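Local coordinates for protein transcriptional repressor, TetR family (Thermus thermophilus, PDB 3ANP) that represses transcription of genes for fatty acid degradation as a TetR-family DNA-binding regulator and binds lauroyl-CoA, at the interface of chains A and B. Coordinates in Å, arbitrary orientation; residue numbers count along the deposited sequence, not the author numbering. Chains: chain A/B, Transcriptional repressor, TetR family.

The interface of chains A and B. Residues chain A 160-161, 163-164, 168; chain B 112, 160-161, 163-164.
A:Leu164 turns CG anti to its backbone N (chi1 -171°), whereas its twin B:Leu164 keeps CG beside the N (chi1 -73°); the two leucines meet across the dimer interface in different poses, although the interface as a whole is two-fold symmetric. The methyl CD2 of A:Leu164 rests 4.0 Å from CD1 of B:Leu164, and its other methyl, CD1, points toward the tip of B:Leu112 in a loop of the partner. B:Leu164 in turn lays CD1 against the main-chain O of A:Asp160, 3.6 Å away, one turn earlier in helix 151-172. Leucine suits both places, because its forked end can touch two neighbours at once. Helix 151-172 of chain A here packs on helix 151-171 of chain B, part of the helical dimer interface by which TetR-family repressors usually associate. A:Leu161 and B:Leu161 cross at about a right angle, methyl to methyl, with 3.5 Å between their CD2 atoms; a branched apolar side chain lets the same residue face its own copy without bringing like charges together.

Beside this leucine contact the chemistry changes. B:Asp160 sets its methylene CB 3.6 Å from CD2 of A:Leu164, so the aspartate joins the apolar contact through its stem while its carboxylate reaches A:Arg168. The arginine chain bends at chi3 and offers NH1 in a salt bridge; the accompanying hydrogen bond is weak. The carboxylate carbon lies in plane at the guanidinium edge, but the two planes are 81° apart, so this is no flat two-pronged pairing. Arginine suits the position because its long aliphatic arm can reach across to the partner before presenting its charge. An alanine in place of B:Asp160 would probably leave the A:Arg168 guanidinium without its charged mate and free to turn. The bridge itself runs from NH1 of A:Arg168 to OD1 of B:Asp160, 2.9 Å apart.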
ATOM      1  N   ASP A 160       4.655   4.907  -1.274  1.00 15.53           N
ATOM      2  CA  ASP A 160       3.752   3.754  -1.229  1.00 16.76           C
ATOM      3  C   ASP A 160       3.303   3.513   0.215  1.00 15.46           C
ATOM      4  O   ASP A 160       2.137   3.182   0.468  1.00 16.64           O
ATOM      5  CB  ASP A 160       4.436   2.489  -1.772  1.00 18.18           C
ATOM      6  CG  ASP A 160       4.538   2.479  -3.294  1.00 20.40           C
ATOM      7  OD1 ASP A 160       3.686   3.095  -3.974  1.00 16.72           O
ATOM      8  OD2 ASP A 160       5.462   1.834  -3.811  1.00 20.06           O
ATOM      9  N   LEU A 161       4.233   3.669   1.153  1.00 15.21           N
ATOM     10  CA  LEU A 161       3.924   3.495   2.574  1.00 17.11           C
ATOM     11  C   LEU A 161       2.938   4.555   3.033  1.00 15.73           C
ATOM     12  O   LEU A 161       2.034   4.251   3.803  1.00 13.61           O
ATOM     13  CB  LEU A 161       5.177   3.600   3.447  1.00 20.29           C
ATOM     14  CG  LEU A 161       6.012   2.331   3.586  1.00 25.24           C
ATOM     15  CD1 LEU A 161       7.110   2.565   4.616  1.00 30.45           C
ATOM     16  CD2 LEU A 161       5.120   1.187   4.034  1.00 25.75           C
ATOM     17  N   PHE A 163       0.755   6.004   1.235  1.00 14.98           N
ATOM     18  CA  PHE A 163      -0.513   5.580   0.649  1.00 15.90           C
ATOM     19  C   PHE A 163      -1.239   4.506   1.458  1.00 16.02           C
ATOM     20  O   PHE A 163      -2.417   4.672   1.786  1.00 15.16           O
ATOM     21  CB  PHE A 163      -0.300   5.070  -0.783  1.00 13.91           C
ATOM     22  CG  PHE A 163      -1.508   4.384  -1.357  1.00 15.10           C
ATOM     23  CD1 PHE A 163      -2.609   5.111  -1.786  1.00 14.37           C
ATOM     24  CD2 PHE A 163      -1.568   3.000  -1.409  1.00 19.33           C
ATOM     25  CE1 PHE A 163      -3.757   4.458  -2.252  1.00 16.72           C
ATOM     26  CE2 PHE A 163      -2.707   2.354  -1.871  1.00 16.86           C
ATOM     27  CZ  PHE A 163      -3.795   3.082  -2.288  1.00 16.10           C
ATOM     28  N   LEU A 164      -0.558   3.407   1.778  1.00 14.86           N
ATOM     29  CA  LEU A 164      -1.214   2.331   2.521  1.00 15.40           C
ATOM     30  C   LEU A 164      -1.610   2.783   3.922  1.00 15.75           C
ATOM     31  O   LEU A 164      -2.692   2.435   4.404  1.00 14.47           O
ATOM     32  CB  LEU A 164      -0.321   1.094   2.613  1.00 16.49           C
ATOM     33  CG  LEU A 164      -0.970  -0.179   3.185  1.00 16.87           C
ATOM     34  CD1 LEU A 164      -2.180  -0.602   2.346  1.00 18.27           C
ATOM     35  CD2 LEU A 164       0.066  -1.294   3.183  1.00 19.60           C
ATOM     36  N   ARG A 168      -5.590   2.976   5.021  1.00 16.06           N
ATOM     37  CA  ARG A 168      -6.076   2.181   6.136  1.00 15.34           C
ATOM     38  C   ARG A 168      -6.569   3.075   7.264  1.00 16.70           C
ATOM     39  O   ARG A 168      -7.559   2.767   7.924  1.00 18.17           O
ATOM     40  CB  ARG A 168      -4.990   1.225   6.624  1.00 18.30           C
ATOM     41  CG  ARG A 168      -4.728   0.111   5.593  1.00 20.94           C
ATOM     42  CD  ARG A 168      -3.455  -0.669   5.866  1.00 29.97           C
ATOM     43  NE  ARG A 168      -3.579  -1.568   7.008  1.00 33.76           N
ATOM     44  CZ  ARG A 168      -2.618  -2.396   7.410  1.00 38.52           C
ATOM     45  NH1 ARG A 168      -1.457  -2.439   6.761  1.00 29.06           N
ATOM     46  NH2 ARG A 168      -2.819  -3.182   8.467  1.00 36.58           N
TER
ATOM     47  N   LEU B 112      -7.998  -5.122   1.305  1.00 18.66           N
ATOM     48  CA  LEU B 112      -8.395  -3.719   1.345  1.00 20.07           C
ATOM     49  C   LEU B 112      -9.879  -3.535   1.020  1.00 18.92           C
ATOM     50  O   LEU B 112     -10.291  -2.509   0.476  1.00 18.86           O
ATOM     51  CB  LEU B 112      -7.526  -2.883   0.397  1.00 20.37           C
ATOM     52  CG  LEU B 112      -6.076  -2.762   0.888  1.00 22.31           C
ATOM     53  CD1 LEU B 112      -5.245  -1.958  -0.093  1.00 22.72           C
ATOM     54  CD2 LEU B 112      -6.060  -2.110   2.264  1.00 22.91           C
ATOM     55  N   ASP B 160       3.799  -4.965   4.996  1.00 15.43           N
ATOM     56  CA  ASP B 160       3.051  -3.989   4.195  1.00 16.70           C
ATOM     57  C   ASP B 160       3.767  -3.723   2.868  1.00 15.54           C
ATOM     58  O   ASP B 160       3.121  -3.593   1.818  1.00 14.88           O
ATOM     59  CB  ASP B 160       2.890  -2.665   4.949  1.00 16.03           C
ATOM     60  CG  ASP B 160       1.864  -2.742   6.069  1.00 18.94           C
ATOM     61  OD1 ASP B 160       1.023  -3.662   6.068  1.00 19.58           O
ATOM     62  OD2 ASP B 160       1.896  -1.856   6.941  1.00 23.44           O
ATOM     63  N   LEU B 161       5.099  -3.620   2.924  1.00 14.39           N
ATOM     64  CA  LEU B 161       5.896  -3.387   1.724  1.00 15.21           C
ATOM     65  C   LEU B 161       5.775  -4.592   0.791  1.00 12.76           C
ATOM     66  O   LEU B 161       5.712  -4.439  -0.428  1.00 12.81           O
ATOM     67  CB  LEU B 161       7.375  -3.131   2.092  1.00 11.76           C
ATOM     68  CG  LEU B 161       7.635  -1.765   2.761  1.00 18.26           C
ATOM     69  CD1 LEU B 161       9.108  -1.613   3.105  1.00 14.88           C
ATOM     70  CD2 LEU B 161       7.189  -0.638   1.839  1.00 18.76           C
ATOM     71  N   PHE B 163       3.194  -6.540   0.587  1.00 15.59           N
ATOM     72  CA  PHE B 163       1.843  -6.404   0.041  1.00 16.70           C
ATOM     73  C   PHE B 163       1.783  -5.406  -1.107  1.00 16.10           C
ATOM     74  O   PHE B 163       1.237  -5.698  -2.174  1.00 17.66           O
ATOM     75  CB  PHE B 163       0.874  -5.957   1.126  1.00 16.85           C
ATOM     76  CG  PHE B 163      -0.507  -5.684   0.615  1.00 19.54           C
ATOM     77  CD1 PHE B 163      -1.380  -6.729   0.338  1.00 19.53           C
ATOM     78  CD2 PHE B 163      -0.936  -4.373   0.406  1.00 20.23           C
ATOM     79  CE1 PHE B 163      -2.680  -6.472  -0.140  1.00 21.68           C
ATOM     80  CE2 PHE B 163      -2.227  -4.107  -0.072  1.00 21.47           C
ATOM     81  CZ  PHE B 163      -3.100  -5.157  -0.342  1.00 19.80           C
ATOM     82  N   LEU B 164       2.322  -4.218  -0.874  1.00 14.96           N
ATOM     83  CA  LEU B 164       2.338  -3.176  -1.885  1.00 17.11           C
ATOM     84  C   LEU B 164       3.073  -3.673  -3.139  1.00 16.58           C
ATOM     85  O   LEU B 164       2.562  -3.575  -4.259  1.00 14.16           O
ATOM     86  CB  LEU B 164       3.010  -1.915  -1.305  1.00 18.87           C
ATOM     87  CG  LEU B 164       2.138  -1.164  -0.277  1.00 21.22           C
ATOM     88  CD1 LEU B 164       2.974  -0.268   0.663  1.00 17.02           C
ATOM     89  CD2 LEU B 164       1.117  -0.327  -1.044  1.00 19.83           C
TER